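Local coordinates for uncharacterized protein (PDB 3D3Y), which is of unknown function but belongs to the M16 peptidase-like proteins and is predicted to bind a metal ion, at residues S80-H86 with Q169-S173; A157-Y162 with Q413-F417; L257-T263 with G313-T319; Y272-Q276 with S307-F311. All coordinates share one frame. Residue numbers count along the deposited sequence, not the author numbering.

Interaction 1: S80-H86 with Q169-S173; sequences SKKGNQH and QKIPS
This is a polar contact between a beta-hairpin, strands 74-82 and 85-95, and the irregular loop 169-173, between helices 150-162 and 177-182. A type II' turn K82-Q85 (Q85 N to K82 O 2.8 Å), with glycine-favouring positive phi at G83 (58°/-129°), makes this a characteristic tight two-residue hairpin. K81 lies nearest S173 (CA-CA 5.1 Å), its CB 3.4 Å from S173 CB. Extended, all four chi angles t, it reaches across into the bend of the loop, NZ donating to I171 O at 2.7 Å and weakly to Q169 O at 3.4 Å. Q169 (m, m) answers at the turn, NE2 donating to G83 O at 3.0 Å and N84 OD1 at 3.1 Å. H86 (chi1 t) gives NE2 to S173 O at 2.7 Å. Side-chain donors reach mainly backbone carbonyls, since the loop has no strand to pair with the hairpin. H86 ND1 bonds R43 of helix 40-52, on whose I40 both H86 and I171 rest, while Q169 OE1 meets R312, just before strand 314-321.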
loop_
_atom_site.group_PDB
_atom_site.type_symbol
_atom_site.label_atom_id
_atom_site.label_comp_id
_atom_site.label_asym_id
_atom_site.label_seq_id
_atom_site.Cartn_x
_atom_site.Cartn_y
_atom_site.Cartn_z
ATOM N N SER A 80 -0.267 -4.655 3.602
ATOM C CA SER A 80 -0.178 -3.273 3.151
ATOM C C SER A 80 -1.058 -2.375 4.009
ATOM O O SER A 80 -1.816 -2.846 4.860
ATOM C CB SER A 80 -0.516 -3.142 1.654
ATOM O OG SER A 80 -1.760 -3.736 1.386
ATOM N N LYS A 81 -0.935 -1.072 3.802
ATOM C CA LYS A 81 -1.606 -0.099 4.649
ATOM C C LYS A 81 -2.368 0.749 3.669
ATOM O O LYS A 81 -1.820 1.091 2.642
ATOM C CB LYS A 81 -0.519 0.724 5.360
ATOM C CG LYS A 81 -0.926 2.008 6.027
ATOM C CD LYS A 81 0.239 2.422 6.965
ATOM C CE LYS A 81 0.275 3.906 7.190
ATOM N NZ LYS A 81 1.504 4.324 7.951
ATOM N N LYS A 82 -3.602 1.107 3.987
ATOM C CA LYS A 82 -4.390 1.953 3.100
ATOM C C LYS A 82 -5.258 2.809 3.968
ATOM O O LYS A 82 -6.172 2.301 4.626
ATOM C CB LYS A 82 -5.288 1.126 2.169
ATOM C CG LYS A 82 -5.844 1.914 0.939
ATOM C CD LYS A 82 -4.736 1.944 -0.115
ATOM C CE LYS A 82 -5.165 2.531 -1.413
ATOM N NZ LYS A 82 -3.907 2.643 -2.221
ATOM N N GLY A 83 -4.988 4.117 3.974
ATOM C CA GLY A 83 -5.786 5.012 4.800
ATOM C C GLY A 83 -5.688 4.560 6.247
ATOM O O GLY A 83 -4.575 4.370 6.772
ATOM N N ASN A 84 -6.838 4.408 6.892
ATOM C CA ASN A 84 -6.887 3.925 8.257
ATOM C C ASN A 84 -7.020 2.397 8.410
ATOM O O ASN A 84 -7.347 1.909 9.492
ATOM C CB ASN A 84 -8.015 4.612 9.015
ATOM C CG ASN A 84 -7.684 4.785 10.472
ATOM O OD1 ASN A 84 -6.572 5.250 10.820
ATOM N ND2 ASN A 84 -8.607 4.403 11.341
ATOM N N GLN A 85 -6.753 1.651 7.336
ATOM C CA GLN A 85 -6.873 0.170 7.333
ATOM C C GLN A 85 -5.510 -0.475 7.143
ATOM O O GLN A 85 -4.589 0.121 6.571
ATOM C CB GLN A 85 -7.814 -0.287 6.211
ATOM C CG GLN A 85 -9.264 0.087 6.449
ATOM C CD GLN A 85 -10.159 -0.174 5.251
ATOM O OE1 GLN A 85 -9.737 -0.757 4.251
ATOM N NE2 GLN A 85 -11.421 0.263 5.352
ATOM N N HIS A 86 -5.369 -1.687 7.662
ATOM C CA HIS A 86 -4.166 -2.467 7.430
ATOM C C HIS A 86 -4.679 -3.805 6.872
ATOM O O HIS A 86 -5.646 -4.409 7.411
ATOM C CB HIS A 86 -3.345 -2.642 8.736
ATOM C CG HIS A 86 -1.968 -3.198 8.512
ATOM N ND1 HIS A 86 -1.695 -4.549 8.540
ATOM C CD2 HIS A 86 -0.796 -2.584 8.225
ATOM C CE1 HIS A 86 -0.408 -4.744 8.288
ATOM N NE2 HIS A 86 0.161 -3.563 8.092
ATOM N N GLN A 169 -0.798 6.006 12.846
ATOM C CA GLN A 169 -0.412 6.429 11.496
ATOM C C GLN A 169 1.072 6.739 11.362
ATOM O O GLN A 169 1.586 6.797 10.253
ATOM C CB GLN A 169 -1.222 7.637 11.047
ATOM C CG GLN A 169 -2.665 7.314 10.734
ATOM C CD GLN A 169 -2.848 6.577 9.403
ATOM O OE1 GLN A 169 -1.927 6.454 8.610
ATOM N NE2 GLN A 169 -4.033 6.080 9.178
ATOM N N LYS A 170 1.746 6.959 12.496
ATOM C CA LYS A 170 3.198 7.181 12.488
ATOM C C LYS A 170 4.025 5.905 12.234
ATOM O O LYS A 170 5.242 5.966 12.021
ATOM C CB LYS A 170 3.640 7.926 13.755
ATOM C CG LYS A 170 3.330 7.236 15.045
ATOM C CD LYS A 170 4.094 7.859 16.218
ATOM C CE LYS A 170 3.467 9.151 16.678
ATOM N NZ LYS A 170 4.238 9.725 17.835
ATOM N N ILE A 171 3.345 4.763 12.178
ATOM C CA ILE A 171 3.966 3.458 11.943
ATOM C C ILE A 171 3.798 3.027 10.477
ATOM O O ILE A 171 2.656 3.029 9.960
ATOM C CB ILE A 171 3.290 2.386 12.855
ATOM C CG1 ILE A 171 3.162 2.882 14.298
ATOM C CG2 ILE A 171 3.997 1.006 12.774
ATOM C CD1 ILE A 171 4.489 3.113 15.053
ATOM N N PRO A 172 4.909 2.590 9.826
ATOM C CA PRO A 172 4.833 2.047 8.466
ATOM C C PRO A 172 4.065 0.732 8.409
ATOM O O PRO A 172 3.900 0.044 9.422
ATOM C CB PRO A 172 6.291 1.802 8.078
ATOM C CG PRO A 172 7.104 2.122 9.251
ATOM C CD PRO A 172 6.287 2.618 10.363
ATOM N N SER A 173 3.591 0.388 7.220
ATOM C CA SER A 173 2.809 -0.817 7.030
ATOM C C SER A 173 3.494 -2.100 7.534
ATOM O O SER A 173 2.804 -3.065 7.837
ATOM C CB SER A 173 2.469 -0.959 5.545
ATOM O OG SER A 173 3.572 -1.419 4.806
#

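Interaction 2: A157-Y162 with Q413-F417; sequences ALQSVY and QAIFF
The last turns of helix 150-162 pack on strand 411-421, running roughly antiparallel to it: the axes of 157-162 and 413-417 run at 148° and approach to 7.8 Å, with L158 nearest F416 (CA-CA 5.2 Å) and Y162 nearest A414 (5.5 Å). No hydrogen bond links the segments, so fit decides the packing. A414 is the hollow: its small methyl lets the helix come close, V161 CG1 settling 3.6 Å and Y162 CB 4.3 Å from A414 CB. F416 (chi1 t) is the bump, standing beside the helix where the small A157 lets it pass close over the ring: A157 CB sits 3.5 Å from the F416 ring centroid, 12° off the normal, a CH-pi contact. L158 (t, p) drops CD1 between A414 and F416, 4.4 Å from A414 CB and 4.0 Å from F416 CB. At the far end Y162 (chi1 t) lays CE1 3.7 Å from Q413 CB. There Q413 and A414 both face A260 in a classic beta bulge, both CA-CB bonds pointing toward the helix. A helix thus covers one face of a mostly antiparallel sheet in the chain's second half, as in the alpha+beta domains of the M16 peptidase family.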
loop_
_atom_site.group_PDB
_atom_site.type_symbol
_atom_site.label_atom_id
_atom_site.label_comp_id
_atom_site.label_asym_id
_atom_site.label_seq_id
_atom_site.Cartn_x
_atom_site.Cartn_y
_atom_site.Cartn_z
ATOM N N ALA A 157 10.459 9.058 8.467
ATOM C CA ALA A 157 10.632 10.011 9.553
ATOM C C ALA A 157 9.743 11.231 9.333
ATOM O O ALA A 157 9.194 11.782 10.286
ATOM C CB ALA A 157 12.100 10.449 9.695
ATOM N N LEU A 158 9.621 11.663 8.081
ATOM C CA LEU A 158 8.711 12.755 7.764
ATOM C C LEU A 158 7.289 12.361 8.159
ATOM O O LEU A 158 6.579 13.132 8.790
ATOM C CB LEU A 158 8.760 13.089 6.264
ATOM C CG LEU A 158 7.745 14.128 5.772
ATOM C CD1 LEU A 158 8.118 15.495 6.321
ATOM C CD2 LEU A 158 7.741 14.115 4.242
ATOM N N GLN A 159 6.885 11.164 7.753
ATOM C CA GLN A 159 5.558 10.664 8.117
ATOM C C GLN A 159 5.305 10.624 9.636
ATOM O O GLN A 159 4.199 10.987 10.104
ATOM C CB GLN A 159 5.281 9.335 7.418
ATOM C CG GLN A 159 5.025 9.547 5.923
ATOM C CD GLN A 159 4.611 8.280 5.166
ATOM O OE1 GLN A 159 3.878 7.434 5.680
ATOM N NE2 GLN A 159 5.048 8.183 3.920
ATOM N N SER A 160 6.324 10.229 10.417
ATOM C CA SER A 160 6.199 10.228 11.891
ATOM C C SER A 160 5.910 11.614 12.436
ATOM O O SER A 160 5.170 11.744 13.402
ATOM C CB SER A 160 7.461 9.718 12.591
ATOM O OG SER A 160 7.568 8.323 12.437
ATOM N N VAL A 161 6.507 12.640 11.828
ATOM C CA VAL A 161 6.305 14.022 12.250
ATOM C C VAL A 161 4.920 14.457 11.806
ATOM O O VAL A 161 4.120 14.917 12.637
ATOM C CB VAL A 161 7.367 14.991 11.684
ATOM C CG1 VAL A 161 7.095 16.432 12.170
ATOM C CG2 VAL A 161 8.745 14.553 12.143
ATOM N N TYR A 162 4.625 14.283 10.518
ATOM C CA TYR A 162 3.306 14.703 9.991
ATOM C C TYR A 162 2.153 14.084 10.798
ATOM O O TYR A 162 1.204 14.781 11.178
ATOM C CB TYR A 162 3.152 14.412 8.468
ATOM C CG TYR A 162 1.792 14.857 7.930
ATOM C CD1 TYR A 162 1.581 16.174 7.537
ATOM C CD2 TYR A 162 0.700 13.974 7.892
ATOM C CE1 TYR A 162 0.330 16.604 7.067
ATOM C CE2 TYR A 162 -0.570 14.403 7.428
ATOM C CZ TYR A 162 -0.734 15.711 7.015
ATOM O OH TYR A 162 -1.972 16.157 6.559
ATOM N N GLN A 413 2.866 21.462 6.680
ATOM C CA GLN A 413 2.650 21.022 8.066
ATOM C C GLN A 413 3.900 20.515 8.782
ATOM O O GLN A 413 4.036 20.674 9.999
ATOM C CB GLN A 413 1.554 19.940 8.126
ATOM C CG GLN A 413 0.104 20.473 7.825
ATOM C CD GLN A 413 -0.447 21.373 8.921
ATOM O OE1 GLN A 413 -0.207 22.603 8.941
ATOM N NE2 GLN A 413 -1.184 20.780 9.844
ATOM N N ALA A 414 4.814 19.897 8.045
ATOM C CA ALA A 414 5.978 19.313 8.687
ATOM C C ALA A 414 7.158 19.346 7.734
ATOM O O ALA A 414 6.992 19.256 6.525
ATOM C CB ALA A 414 5.663 17.870 9.161
ATOM N N ILE A 415 8.351 19.507 8.287
ATOM C CA ILE A 415 9.570 19.473 7.499
ATOM C C ILE A 415 10.522 18.563 8.271
ATOM O O ILE A 415 10.745 18.764 9.480
ATOM C CB ILE A 415 10.256 20.869 7.429
ATOM C CG1 ILE A 415 9.412 21.883 6.664
ATOM C CG2 ILE A 415 11.701 20.749 6.848
ATOM C CD1 ILE A 415 9.852 23.307 6.896
ATOM N N PHE A 416 11.088 17.569 7.593
ATOM C CA PHE A 416 12.080 16.730 8.237
ATOM C C PHE A 416 13.390 16.877 7.492
ATOM O O PHE A 416 13.433 16.756 6.257
ATOM C CB PHE A 416 11.650 15.250 8.266
ATOM C CG PHE A 416 12.680 14.349 8.910
ATOM C CD1 PHE A 416 12.804 14.291 10.289
ATOM C CD2 PHE A 416 13.581 13.625 8.122
ATOM C CE1 PHE A 416 13.790 13.478 10.883
ATOM C CE2 PHE A 416 14.575 12.814 8.696
ATOM C CZ PHE A 416 14.683 12.743 10.075
ATOM N N PHE A 417 14.446 17.148 8.247
ATOM C CA PHE A 417 15.777 17.372 7.709
ATOM C C PHE A 417 16.747 16.329 8.277
ATOM O O PHE A 417 16.982 16.269 9.489
ATOM C CB PHE A 417 16.197 18.807 8.065
ATOM C CG PHE A 417 17.578 19.216 7.581
ATOM C CD1 PHE A 417 18.054 18.826 6.335
ATOM C CD2 PHE A 417 18.376 20.037 8.380
ATOM C CE1 PHE A 417 19.315 19.248 5.876
ATOM C CE2 PHE A 417 19.654 20.452 7.940
ATOM C CZ PHE A 417 20.112 20.061 6.671
#

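Interaction 3: L257-T263 with G313-T319; sequences LNLAYNT and GFMTVQT. With ACT (acetate ion), chain E.
L259, Y261, M315 and V317 form the apolar centre of an antiparallel strand pair, 257-262 with 314-319, in the mixed five-stranded sheet of the chain's second half. The axes run at 168°, 4.6 Å apart. Y261 (chi1 m) packs beside M315 and V317, CD2 3.2 Å from M315 CE and its edge toward V317 CG2, 3.9 Å from CE2; the selenium of M315, a selenomethionine, is 5.2 Å from the Y261 ring centroid in an oblique Met-aromatic contact. L259 CD1 meets V317 CG1 at 4.3 Å. These side chains suit a face covered by helices 272-284 and 326-341. Hydrogen-bonded pairs are L257-T319, L259-V317 and Y261-M315; L259 N to V317 O and V317 N to L259 O are both 2.8 Å, and Y261 N to M315 O is 2.9 Å. Alternating with them, N258-Q318, A260-T316 and N262-F314 are non-hydrogen-bonded, with side chains on the other face, where Y162 of helix 150-162 meets F314. T263 N to G313 O, 2.9 Å, closes one end; G313, at positive phi, forms a G1 bulge with F314 opposite D309. The other end is polar: T319 (p) donates OG1 to L257 O at 2.7 Å, T319 N reaches N258 OD1 at 3.3 Å, and a water joins N258 ND2 to Q318 OE1. On the N258 face, T316 OG1 donates to O of an acetate, probably from the crystallisation liquor, at 2.8 Å.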
loop_
_atom_site.group_PDB
_atom_site.type_symbol
_atom_site.label_atom_id
_atom_site.label_comp_id
_atom_site.label_asym_id
_atom_site.label_seq_id
_atom_site.Cartn_x
_atom_site.Cartn_y
_atom_site.Cartn_z
ATOM N N LEU A 257 16.036 16.426 2.643
ATOM C CA LEU A 257 15.130 17.465 3.125
ATOM C C LEU A 257 13.736 17.210 2.576
ATOM O O LEU A 257 13.505 17.316 1.363
ATOM C CB LEU A 257 15.667 18.876 2.746
ATOM C CG LEU A 257 14.759 20.075 3.101
ATOM C CD1 LEU A 257 14.517 20.180 4.654
ATOM C CD2 LEU A 257 15.339 21.398 2.538
ATOM N N ASN A 258 12.814 16.863 3.468
ATOM C CA ASN A 258 11.466 16.464 3.065
ATOM C C ASN A 258 10.385 17.338 3.701
ATOM O O ASN A 258 10.555 17.847 4.822
ATOM C CB ASN A 258 11.195 14.988 3.448
ATOM C CG ASN A 258 12.167 14.016 2.794
ATOM O OD1 ASN A 258 12.767 14.296 1.740
ATOM N ND2 ASN A 258 12.322 12.842 3.421
ATOM N N LEU A 259 9.261 17.478 3.010
ATOM C CA LEU A 259 8.176 18.384 3.446
ATOM C C LEU A 259 6.866 17.646 3.271
ATOM O O LEU A 259 6.664 16.959 2.256
ATOM C CB LEU A 259 8.109 19.656 2.585
ATOM C CG LEU A 259 9.246 20.676 2.550
ATOM C CD1 LEU A 259 10.442 20.163 1.718
ATOM C CD2 LEU A 259 8.713 21.928 1.936
ATOM N N ALA A 260 5.970 17.826 4.236
ATOM C CA ALA A 260 4.649 17.229 4.191
ATOM C C ALA A 260 3.588 18.307 4.282
ATOM O O ALA A 260 3.615 19.157 5.188
ATOM C CB ALA A 260 4.478 16.240 5.328
ATOM N N TYR A 261 2.608 18.213 3.387
ATOM C CA TYR A 261 1.517 19.157 3.298
ATOM C C TYR A 261 0.192 18.448 3.488
ATOM O O TYR A 261 0.030 17.331 2.999
ATOM C CB TYR A 261 1.469 19.716 1.881
ATOM C CG TYR A 261 2.684 20.457 1.387
ATOM C CD1 TYR A 261 2.727 21.848 1.393
ATOM C CD2 TYR A 261 3.762 19.764 0.845
ATOM C CE1 TYR A 261 3.843 22.526 0.906
ATOM C CE2 TYR A 261 4.873 20.429 0.333
ATOM C CZ TYR A 261 4.896 21.801 0.363
ATOM O OH TYR A 261 5.993 22.435 -0.157
ATOM N N ASN A 262 -0.754 19.094 4.167
ATOM C CA ASN A 262 -2.128 18.603 4.235
ATOM C C ASN A 262 -2.832 19.049 2.937
ATOM O O ASN A 262 -2.776 20.232 2.562
ATOM C CB ASN A 262 -2.827 19.191 5.473
ATOM C CG ASN A 262 -4.260 18.690 5.652
ATOM O OD1 ASN A 262 -5.165 19.092 4.938
ATOM N ND2 ASN A 262 -4.461 17.842 6.627
ATOM N N THR A 263 -3.457 18.114 2.244
ATOM C CA THR A 263 -4.219 18.461 1.055
ATOM C C THR A 263 -5.706 18.453 1.329
ATOM O O THR A 263 -6.461 19.092 0.599
ATOM C CB THR A 263 -3.984 17.458 -0.089
ATOM O OG1 THR A 263 -4.462 16.174 0.342
ATOM C CG2 THR A 263 -2.488 17.351 -0.467
ATOM N N GLY A 313 -4.882 12.012 2.875
ATOM C CA GLY A 313 -5.034 13.474 2.640
ATOM C C GLY A 313 -3.791 14.348 2.819
ATOM O O GLY A 313 -3.858 15.440 3.394
ATOM N N PHE A 314 -2.682 13.895 2.266
ATOM C CA PHE A 314 -1.430 14.599 2.381
ATOM C C PHE A 314 -0.563 14.348 1.162
ATOM O O PHE A 314 -0.830 13.461 0.338
ATOM C CB PHE A 314 -0.734 14.295 3.720
ATOM C CG PHE A 314 0.132 13.060 3.720
ATOM C CD1 PHE A 314 1.500 13.182 3.889
ATOM C CD2 PHE A 314 -0.414 11.774 3.608
ATOM C CE1 PHE A 314 2.332 12.053 3.910
ATOM C CE2 PHE A 314 0.414 10.634 3.623
ATOM C CZ PHE A 314 1.783 10.775 3.766
HETATM N N MSE A 315 0.461 15.163 1.011
HETATM C CA MSE A 315 1.334 15.243 -0.151
HETATM C C MSE A 315 2.713 15.466 0.429
HETATM O O MSE A 315 2.806 16.166 1.379
HETATM C CB MSE A 315 0.947 16.501 -0.925
HETATM C CG MSE A 315 1.200 16.571 -2.373
HETATM SE SE MSE A 315 2.265 17.988 -3.022
HETATM C CE MSE A 315 3.573 17.927 -1.811
ATOM N N THR A 316 3.761 14.888 -0.156
ATOM C CA THR A 316 5.131 15.082 0.339
ATOM C C THR A 316 6.043 15.493 -0.806
ATOM O O THR A 316 5.775 15.167 -1.989
ATOM C CB THR A 316 5.726 13.803 0.950
ATOM O OG1 THR A 316 5.896 12.833 -0.077
ATOM C CG2 THR A 316 4.845 13.223 2.046
ATOM N N VAL A 317 7.066 16.259 -0.454
ATOM C CA VAL A 317 8.122 16.598 -1.333
ATOM C C VAL A 317 9.341 16.001 -0.659
ATOM O O VAL A 317 9.538 16.189 0.551
ATOM C CB VAL A 317 8.281 18.143 -1.486
ATOM C CG1 VAL A 317 9.625 18.512 -2.192
ATOM C CG2 VAL A 317 7.122 18.728 -2.290
ATOM N N GLN A 318 10.141 15.271 -1.432
ATOM C CA GLN A 318 11.367 14.671 -0.931
ATOM C C GLN A 318 12.549 15.152 -1.773
ATOM O O GLN A 318 12.474 15.102 -3.001
ATOM C CB GLN A 318 11.259 13.150 -1.046
ATOM C CG GLN A 318 10.165 12.538 -0.170
ATOM C CD GLN A 318 10.112 11.041 -0.357
ATOM O OE1 GLN A 318 11.141 10.340 -0.277
ATOM N NE2 GLN A 318 8.923 10.542 -0.646
ATOM N N THR A 319 13.621 15.612 -1.117
ATOM C CA THR A 319 14.837 16.058 -1.795
ATOM C C THR A 319 16.092 15.431 -1.167
ATOM O O THR A 319 16.098 15.097 0.022
ATOM C CB THR A 319 14.963 17.626 -1.780
ATOM O OG1 THR A 319 15.286 18.092 -0.468
ATOM C CG2 THR A 319 13.619 18.316 -2.219
HETATM C C ACT E . 3.652 9.903 0.258
HETATM O O ACT E . 4.879 10.217 0.253
HETATM O OXT ACT E . 2.799 10.750 -0.169
HETATM C CH3 ACT E . 3.234 8.565 0.777
HETATM O O HOH W 1 12.896 10.754 1.443
HETATM O O HOH W 2 14.849 12.382 0.335
#

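Interaction 4: Y272-Q276 with S307-F311; sequences YFALQ and SIDTF
Apolar packing dominates where the first turn of helix 272-284 meets the end of edge strand 303-309 and the loop after it. I308 (p, t) points at the helix and places CD1 3.9 Å from L275 CG; L275 (t, p) lays CD2 3.9 Å from T310 CG2. These branched side chains fill the gap between the backbones (CA-CA 8.0 Å for Q276-I308). I308 CD1 also makes a van der Waals contact with a polar group, Q276 NE2, at 3.6 Å. Polar links are indirect: Y272 (chi1 t) presents its ring edge to T310 (p), CE1 to OG1 3.5 Å, and one water bonds Y272 OH at 2.6 Å and T310 OG1 at 3.0 Å. T310 thus offers L275 a methyl and the water a hydroxyl. At the strand end, D309 OD1 accepts from F311 N at 2.8 Å, an Asx turn where the chain leaves the strand; D309 OD2 pairs with R312. Without direct hydrogen bonds, van der Waals fit and a shared water hold helix to strand.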
loop_
_atom_site.group_PDB
_atom_site.type_symbol
_atom_site.label_atom_id
_atom_site.label_comp_id
_atom_site.label_asym_id
_atom_site.label_seq_id
_atom_site.Cartn_x
_atom_site.Cartn_y
_atom_site.Cartn_z
ATOM N N TYR A 272 -10.058 15.440 -6.658
ATOM C CA TYR A 272 -9.182 14.259 -6.836
ATOM C C TYR A 272 -8.377 14.333 -8.132
ATOM O O TYR A 272 -7.158 14.163 -8.117
ATOM C CB TYR A 272 -9.986 12.962 -6.774
ATOM C CG TYR A 272 -9.124 11.718 -7.001
ATOM C CD1 TYR A 272 -8.372 11.163 -5.965
ATOM C CD2 TYR A 272 -9.048 11.130 -8.263
ATOM C CE1 TYR A 272 -7.561 9.998 -6.186
ATOM C CE2 TYR A 272 -8.257 9.996 -8.504
ATOM C CZ TYR A 272 -7.508 9.450 -7.464
ATOM O OH TYR A 272 -6.785 8.321 -7.741
ATOM N N PHE A 273 -9.042 14.530 -9.274
ATOM C CA PHE A 273 -8.316 14.547 -10.558
ATOM C C PHE A 273 -7.397 15.767 -10.712
ATOM O O PHE A 273 -6.242 15.639 -11.168
ATOM C CB PHE A 273 -9.295 14.404 -11.751
ATOM C CG PHE A 273 -9.855 13.033 -11.856
ATOM C CD1 PHE A 273 -9.166 12.042 -12.565
ATOM C CD2 PHE A 273 -11.037 12.694 -11.181
ATOM C CE1 PHE A 273 -9.646 10.744 -12.619
ATOM C CE2 PHE A 273 -11.526 11.389 -11.225
ATOM C CZ PHE A 273 -10.839 10.425 -11.946
ATOM N N ALA A 274 -7.906 16.937 -10.309
ATOM C CA ALA A 274 -7.093 18.169 -10.246
ATOM C C ALA A 274 -5.794 17.952 -9.441
ATOM O O ALA A 274 -4.741 18.473 -9.786
ATOM C CB ALA A 274 -7.929 19.312 -9.615
ATOM N N LEU A 275 -5.890 17.173 -8.370
ATOM C CA LEU A 275 -4.706 16.895 -7.520
ATOM C C LEU A 275 -3.703 16.001 -8.255
ATOM O O LEU A 275 -2.484 16.219 -8.194
ATOM C CB LEU A 275 -5.133 16.273 -6.189
ATOM C CG LEU A 275 -3.997 15.732 -5.303
ATOM C CD1 LEU A 275 -3.203 16.925 -4.762
ATOM C CD2 LEU A 275 -4.614 14.915 -4.144
ATOM N N GLN A 276 -4.228 15.029 -9.007
ATOM C CA GLN A 276 -3.381 14.160 -9.826
ATOM C C GLN A 276 -2.497 15.036 -10.746
ATOM O O GLN A 276 -1.288 14.843 -10.841
ATOM C CB GLN A 276 -4.257 13.210 -10.655
ATOM C CG GLN A 276 -5.078 12.197 -9.840
ATOM C CD GLN A 276 -4.187 11.159 -9.171
ATOM O OE1 GLN A 276 -3.073 10.876 -9.643
ATOM N NE2 GLN A 276 -4.654 10.601 -8.065
ATOM N N SER A 307 4.831 13.384 -4.123
ATOM C CA SER A 307 3.983 12.186 -4.127
ATOM C C SER A 307 2.746 12.567 -3.354
ATOM O O SER A 307 2.825 13.415 -2.467
ATOM C CB SER A 307 4.644 11.046 -3.349
ATOM O OG SER A 307 5.858 10.698 -3.967
ATOM N N ILE A 308 1.634 11.911 -3.664
ATOM C CA ILE A 308 0.335 12.133 -2.982
ATOM C C ILE A 308 -0.237 10.831 -2.396
ATOM O O ILE A 308 0.032 9.746 -2.898
ATOM C CB ILE A 308 -0.742 12.775 -3.903
ATOM C CG1 ILE A 308 -0.912 11.951 -5.197
ATOM C CG2 ILE A 308 -0.354 14.210 -4.195
ATOM C CD1 ILE A 308 -2.155 12.388 -6.131
ATOM N N ASP A 309 -1.038 10.969 -1.338
ATOM C CA ASP A 309 -1.745 9.867 -0.752
ATOM C C ASP A 309 -3.172 10.373 -0.577
ATOM O O ASP A 309 -3.445 11.254 0.257
ATOM C CB ASP A 309 -1.095 9.512 0.592
ATOM C CG ASP A 309 -1.807 8.385 1.339
ATOM O OD1 ASP A 309 -3.032 8.190 1.192
ATOM O OD2 ASP A 309 -1.113 7.703 2.134
ATOM N N THR A 310 -4.069 9.814 -1.379
ATOM C CA THR A 310 -5.474 10.244 -1.429
ATOM C C THR A 310 -6.356 9.401 -0.499
ATOM O O THR A 310 -7.606 9.453 -0.577
ATOM C CB THR A 310 -6.016 10.172 -2.885
ATOM O OG1 THR A 310 -5.918 8.824 -3.346
ATOM C CG2 THR A 310 -5.153 11.028 -3.810
ATOM N N PHE A 311 -5.720 8.606 0.363
ATOM C CA PHE A 311 -6.421 7.952 1.470
ATOM C C PHE A 311 -6.101 8.568 2.859
ATOM O O PHE A 311 -6.882 8.421 3.810
ATOM C CB PHE A 311 -6.211 6.421 1.399
ATOM C CG PHE A 311 -6.851 5.792 0.152
ATOM C CD1 PHE A 311 -8.029 5.068 0.252
ATOM C CD2 PHE A 311 -6.308 5.999 -1.112
ATOM C CE1 PHE A 311 -8.634 4.520 -0.902
ATOM C CE2 PHE A 311 -6.927 5.481 -2.269
ATOM C CZ PHE A 311 -8.065 4.734 -2.153
HETATM O O HOH W 3 -5.413 7.245 -5.833
#

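In the fold
Interactions 2 and 3 are buried and share the second-half sheet: F416 N and Q413 N probably bond to N258 O and A260 O, so the helix of interaction 2 rides on strands paired in interaction 3. Interaction 4, partly buried, is nested in the loop interaction 3 closes and joins that sheet's edge, S307 and D309 probably bonding to T316 and F314; it packs on the M315 side, whereas interaction 2 covers the F314 side. Interaction 1, also partly buried, belongs to the other sheet yet touches interaction 4 (K82-F311) and interaction 2 (K170-S160). Chemistry follows place: side chain-to-carbonyl bonds in 1, apolar packing in 2, backbone pairing in 3, packing plus water in 4.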